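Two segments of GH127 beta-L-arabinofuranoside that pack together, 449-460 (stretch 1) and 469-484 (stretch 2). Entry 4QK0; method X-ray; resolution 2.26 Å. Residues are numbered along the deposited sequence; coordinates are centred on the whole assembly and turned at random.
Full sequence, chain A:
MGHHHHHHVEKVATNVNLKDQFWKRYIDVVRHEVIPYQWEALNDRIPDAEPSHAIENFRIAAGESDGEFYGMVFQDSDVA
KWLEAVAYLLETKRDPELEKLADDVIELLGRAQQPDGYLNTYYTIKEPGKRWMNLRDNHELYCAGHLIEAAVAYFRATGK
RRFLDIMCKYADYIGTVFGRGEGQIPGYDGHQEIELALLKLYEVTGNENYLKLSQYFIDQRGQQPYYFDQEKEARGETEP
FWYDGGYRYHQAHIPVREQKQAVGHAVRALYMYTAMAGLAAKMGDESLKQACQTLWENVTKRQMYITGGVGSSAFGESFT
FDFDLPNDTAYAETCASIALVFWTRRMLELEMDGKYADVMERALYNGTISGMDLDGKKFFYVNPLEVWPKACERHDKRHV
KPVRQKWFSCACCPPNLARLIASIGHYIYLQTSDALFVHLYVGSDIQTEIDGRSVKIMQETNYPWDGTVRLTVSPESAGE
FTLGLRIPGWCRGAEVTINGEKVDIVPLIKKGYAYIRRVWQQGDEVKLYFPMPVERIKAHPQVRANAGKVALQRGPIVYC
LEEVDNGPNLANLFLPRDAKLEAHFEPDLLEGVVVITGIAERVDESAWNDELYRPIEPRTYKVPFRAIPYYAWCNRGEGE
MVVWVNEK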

# COMPACT_ATOMS: atom_id res chain seq x y z
N GLU A 449 11.70 -20.92 46.12
CA GLU A 449 12.63 -20.84 47.23
C GLU A 449 13.22 -19.45 47.30
O GLU A 449 13.73 -18.91 46.31
N ILE A 450 13.05 -18.82 48.46
CA ILE A 450 13.56 -17.47 48.67
C ILE A 450 14.44 -17.58 49.93
O ILE A 450 14.00 -18.13 50.97
N ASP A 451 15.69 -17.11 49.81
CA ASP A 451 16.66 -17.15 50.93
C ASP A 451 16.69 -18.57 51.53
O ASP A 451 16.58 -18.77 52.75
N GLY A 452 16.81 -19.56 50.63
CA GLY A 452 16.90 -20.98 50.96
C GLY A 452 15.66 -21.58 51.59
O GLY A 452 15.68 -22.72 52.04
N ARG A 453 14.57 -20.84 51.59
CA ARG A 453 13.36 -21.28 52.25
C ARG A 453 12.21 -21.44 51.27
O ARG A 453 12.02 -20.62 50.34
N SER A 454 11.38 -22.43 51.54
CA SER A 454 10.26 -22.72 50.71
C SER A 454 9.06 -21.76 50.90
O SER A 454 8.61 -21.54 52.02
N VAL A 455 8.57 -21.18 49.79
CA VAL A 455 7.49 -20.19 49.84
C VAL A 455 6.44 -20.45 48.78
O VAL A 455 6.77 -20.64 47.61
N LYS A 456 5.20 -20.44 49.21
CA LYS A 456 4.08 -20.66 48.35
C LYS A 456 3.35 -19.32 48.15
O LYS A 456 2.99 -18.62 49.10
N ILE A 457 3.12 -18.97 46.89
CA ILE A 457 2.38 -17.76 46.53
C ILE A 457 1.21 -18.06 45.61
O ILE A 457 1.35 -18.80 44.66
N MSE A 458 0.04 -17.54 45.97
CA MSE A 458 -1.19 -17.78 45.23
C MSE A 458 -1.67 -16.43 44.74
O MSE A 458 -1.68 -15.46 45.51
N GLN A 459 -2.07 -16.37 43.46
CA GLN A 459 -2.79 -15.19 42.89
C GLN A 459 -4.21 -15.55 42.58
O GLN A 459 -4.43 -16.50 41.82
N GLU A 460 -5.17 -14.78 43.08
CA GLU A 460 -6.58 -14.93 42.67
C GLU A 460 -7.02 -13.61 42.06
O GLU A 460 -6.85 -12.56 42.66
N VAL A 469 -6.56 -7.90 42.45
CA VAL A 469 -5.71 -9.08 42.61
C VAL A 469 -5.46 -9.38 44.08
O VAL A 469 -5.08 -8.50 44.87
N ARG A 470 -5.66 -10.64 44.45
CA ARG A 470 -5.42 -11.10 45.81
C ARG A 470 -4.24 -12.09 45.81
O ARG A 470 -4.30 -13.12 45.17
N LEU A 471 -3.16 -11.70 46.48
CA LEU A 471 -1.96 -12.54 46.63
C LEU A 471 -1.86 -13.05 48.06
O LEU A 471 -1.84 -12.26 49.00
N THR A 472 -1.81 -14.35 48.20
CA THR A 472 -1.60 -14.98 49.47
C THR A 472 -0.18 -15.49 49.50
O THR A 472 0.27 -16.18 48.59
N VAL A 473 0.54 -15.06 50.52
CA VAL A 473 1.94 -15.37 50.64
C VAL A 473 2.10 -16.28 51.84
O VAL A 473 1.88 -15.85 52.98
N SER A 474 2.58 -17.50 51.61
CA SER A 474 2.79 -18.46 52.69
C SER A 474 4.16 -19.07 52.73
O SER A 474 4.42 -20.04 52.07
N PRO A 475 5.08 -18.49 53.51
CA PRO A 475 6.38 -19.11 53.68
C PRO A 475 6.28 -20.30 54.65
O PRO A 475 5.40 -20.33 55.51
N GLU A 476 7.13 -21.31 54.45
CA GLU A 476 7.13 -22.49 55.32
C GLU A 476 7.32 -22.06 56.79
O GLU A 476 6.55 -22.43 57.65
N SER A 477 8.30 -21.21 57.05
CA SER A 477 8.35 -20.46 58.30
C SER A 477 8.58 -18.97 58.02
O SER A 477 9.12 -18.58 56.98
N ALA A 478 8.24 -18.13 58.99
CA ALA A 478 8.30 -16.69 58.79
C ALA A 478 9.68 -16.21 58.38
O ALA A 478 10.68 -16.78 58.82
N GLY A 479 9.73 -15.17 57.53
CA GLY A 479 11.00 -14.64 57.02
C GLY A 479 10.91 -13.38 56.13
O GLY A 479 9.89 -13.10 55.53
N GLU A 480 12.00 -12.61 56.14
CA GLU A 480 12.10 -11.36 55.47
C GLU A 480 12.53 -11.62 54.03
O GLU A 480 13.51 -12.29 53.78
N PHE A 481 11.74 -11.12 53.09
CA PHE A 481 12.16 -11.07 51.71
C PHE A 481 11.31 -10.04 50.95
O PHE A 481 10.31 -9.48 51.48
N THR A 482 11.73 -9.78 49.72
CA THR A 482 11.13 -8.76 48.87
C THR A 482 10.23 -9.36 47.80
O THR A 482 10.58 -10.36 47.15
N LEU A 483 9.03 -8.84 47.74
CA LEU A 483 8.08 -9.15 46.68
C LEU A 483 8.05 -7.96 45.75
O LEU A 483 7.80 -6.83 46.21
N GLY A 484 8.37 -8.19 44.48
CA GLY A 484 8.36 -7.09 43.47
C GLY A 484 7.11 -7.17 42.61
O GLY A 484 6.91 -8.14 41.93

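The contact is an antiparallel strand pairing, built on a backbone hydrogen-bond ladder, with an apolar face that extends onto a second strand and a polar face bridged by a water. Strands 453-460 and 469-475 run at 163° between their N-to-C directions, and 971 Å² is buried in all. Seven backbone bonds hold the register, from E476 N to S454 O (2.9 Å) through to R470 N to E460 O (2.9 Å), and successive side chains along each strand alternate between the two faces.

V455, I457, Q459, L471, V473 and P475 share the apolar face. I457 (m, t) sets CG1 4.2 Å from V473 CG1 and CG2 4.3 Å from L471 CD2, while its CD1 reaches L483 CD1 at 4.0 Å on strand 479-484; the end of L483 comes nearer than its sideways CA-to-CB bond suggests. V455 (t) places CG2 4.1 Å from P475 CB and CG1 4.0 Å from F481 CZ. L471 (m, t) brings CD2 tightly against Q459 CG, at 3.1 Å, whereas the amide of Q459 is hydrogen-bonded elsewhere in the structure.

F481 (chi1 p) points toward stretch 1. I450 (m, t) lays CD1 over its ring face, 4.0 Å from the centroid and 24° off the normal. R453 reaches the same ring obliquely, NH2 lying 2.9 Å from F481 CD2, and G479 CA covers one guanidinium face, 4.0 Å from R453 NH2. An ideal CB on G479 would lie 2.6 Å from R453 CZ, a clash. High B values make the arginine's placement less certain.

On the other face, K456, M458 and E460 pair across the strands with S474, T472 and R470. M458, a selenomethionine, packs CB 4.1 Å from T472 CB. E460 (m, t) forms a long salt bridge, OE1 to R470 NH1 at 3.8 Å. Water 1 links E460 OE1 (3.1 Å), R470 O (3.1 Å) and T472 OG1 (2.6 Å).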

# COMPACT_ATOMS: atom_id res chain seq x y z
CB GLU A 449 13.75 -21.86 47.06
CG GLU A 449 13.25 -23.29 47.10
CD GLU A 449 13.76 -24.06 48.30
OE1 GLU A 449 14.94 -23.87 48.69
OE2 GLU A 449 12.97 -24.85 48.86
CB ILE A 450 12.43 -16.40 48.80
CG1 ILE A 450 11.28 -16.68 47.81
CG2 ILE A 450 12.96 -14.99 48.52
CD1 ILE A 450 10.06 -15.78 47.95
CB ASP A 451 16.31 -16.05 51.97
CG ASP A 451 17.54 -15.34 52.53
OD1 ASP A 451 18.44 -15.00 51.74
OD2 ASP A 451 17.61 -15.09 53.76
CB ARG A 453 13.01 -20.23 53.29
CG ARG A 453 11.75 -20.46 54.12
CD ARG A 453 11.10 -19.12 54.36
NE ARG A 453 12.23 -18.20 54.43
CZ ARG A 453 12.23 -16.97 53.97
NH1 ARG A 453 13.33 -16.21 54.03
NH2 ARG A 453 11.11 -16.52 53.46
CB SER A 454 9.81 -24.14 50.99
OG SER A 454 8.56 -24.36 50.40
CB VAL A 455 8.00 -18.75 49.63
CG1 VAL A 455 6.86 -17.75 49.79
CG2 VAL A 455 9.11 -18.44 50.60
CB LYS A 456 3.17 -21.71 48.96
CG LYS A 456 2.37 -22.50 47.96
CD LYS A 456 1.02 -21.86 47.73
CE LYS A 456 0.19 -22.61 46.68
NZ LYS A 456 -0.74 -23.62 47.26
CB ILE A 457 3.33 -16.73 45.95
CG1 ILE A 457 4.17 -16.21 47.09
CG2 ILE A 457 2.55 -15.57 45.32
CD1 ILE A 457 5.38 -15.46 46.68
CB MSE A 458 -2.22 -18.29 46.22
CG MSE A 458 -2.96 -19.55 45.82
SE MSE A 458 -3.77 -20.41 47.36
CE MSE A 458 -2.23 -20.45 48.60
CB GLN A 459 -2.22 -14.81 41.55
CG GLN A 459 -1.16 -13.79 41.54
CD GLN A 459 -0.91 -13.23 40.16
OE1 GLN A 459 -1.70 -12.44 39.64
NE2 GLN A 459 0.18 -13.62 39.57
CB GLU A 460 -7.49 -15.26 43.86
CG GLU A 460 -7.07 -16.54 44.60
CD GLU A 460 -7.93 -16.84 45.84
OE1 GLU A 460 -7.85 -16.13 46.86
OE2 GLU A 460 -8.69 -17.83 45.77
CB VAL A 469 -4.34 -8.90 41.94
CG1 VAL A 469 -3.55 -10.18 42.02
CG2 VAL A 469 -4.49 -8.48 40.47
CB ARG A 470 -6.69 -11.76 46.32
CG ARG A 470 -6.62 -12.04 47.79
CD ARG A 470 -7.70 -13.04 48.29
NE ARG A 470 -8.82 -12.26 48.80
CZ ARG A 470 -10.05 -12.72 49.01
NH1 ARG A 470 -10.38 -13.99 48.78
NH2 ARG A 470 -10.97 -11.88 49.48
CB LEU A 471 -0.69 -11.74 46.39
CG LEU A 471 -0.44 -11.22 45.00
CD1 LEU A 471 0.71 -10.24 45.03
CD2 LEU A 471 -0.07 -12.36 44.10
CB THR A 472 -2.58 -16.13 49.71
OG1 THR A 472 -3.91 -15.62 49.54
CG2 THR A 472 -2.47 -16.62 51.14
CB VAL A 473 2.78 -14.08 50.83
CG1 VAL A 473 4.27 -14.42 50.94
CG2 VAL A 473 2.56 -13.12 49.66
CB SER A 474 1.78 -19.55 52.53
OG SER A 474 0.53 -18.92 52.51
CB PRO A 475 7.26 -17.99 54.23
CG PRO A 475 6.35 -16.95 54.72
CD PRO A 475 4.95 -17.24 54.28
CB GLU A 476 8.21 -23.46 54.90
CG GLU A 476 7.83 -24.91 55.15
CD GLU A 476 9.04 -25.85 55.18
OE1 GLU A 476 10.07 -25.57 54.50
OE2 GLU A 476 8.95 -26.89 55.90
CB SER A 477 9.50 -21.02 59.18
OG SER A 477 10.74 -20.79 58.51
CB ALA A 478 7.82 -15.97 60.01
CB GLU A 480 13.11 -10.47 56.17
CG GLU A 480 13.21 -9.05 55.65
CD GLU A 480 14.38 -8.28 56.24
OE1 GLU A 480 15.16 -8.86 57.05
OE2 GLU A 480 14.53 -7.09 55.89
CB PHE A 481 12.09 -12.46 51.05
CG PHE A 481 10.74 -13.11 51.13
CD1 PHE A 481 9.76 -12.87 50.21
CD2 PHE A 481 10.45 -13.97 52.19
CE1 PHE A 481 8.50 -13.45 50.34
CE2 PHE A 481 9.19 -14.57 52.33
CZ PHE A 481 8.21 -14.30 51.40
CB THR A 482 12.19 -7.91 48.24
OG1 THR A 482 12.99 -7.37 49.27
CG2 THR A 482 11.55 -6.82 47.43
CB LEU A 483 6.69 -9.30 47.26
CG LEU A 483 5.89 -10.43 46.70
CD1 LEU A 483 6.57 -11.72 47.19
CD2 LEU A 483 4.46 -10.32 47.18
O HOH W 1 -4.79 -15.47 47.06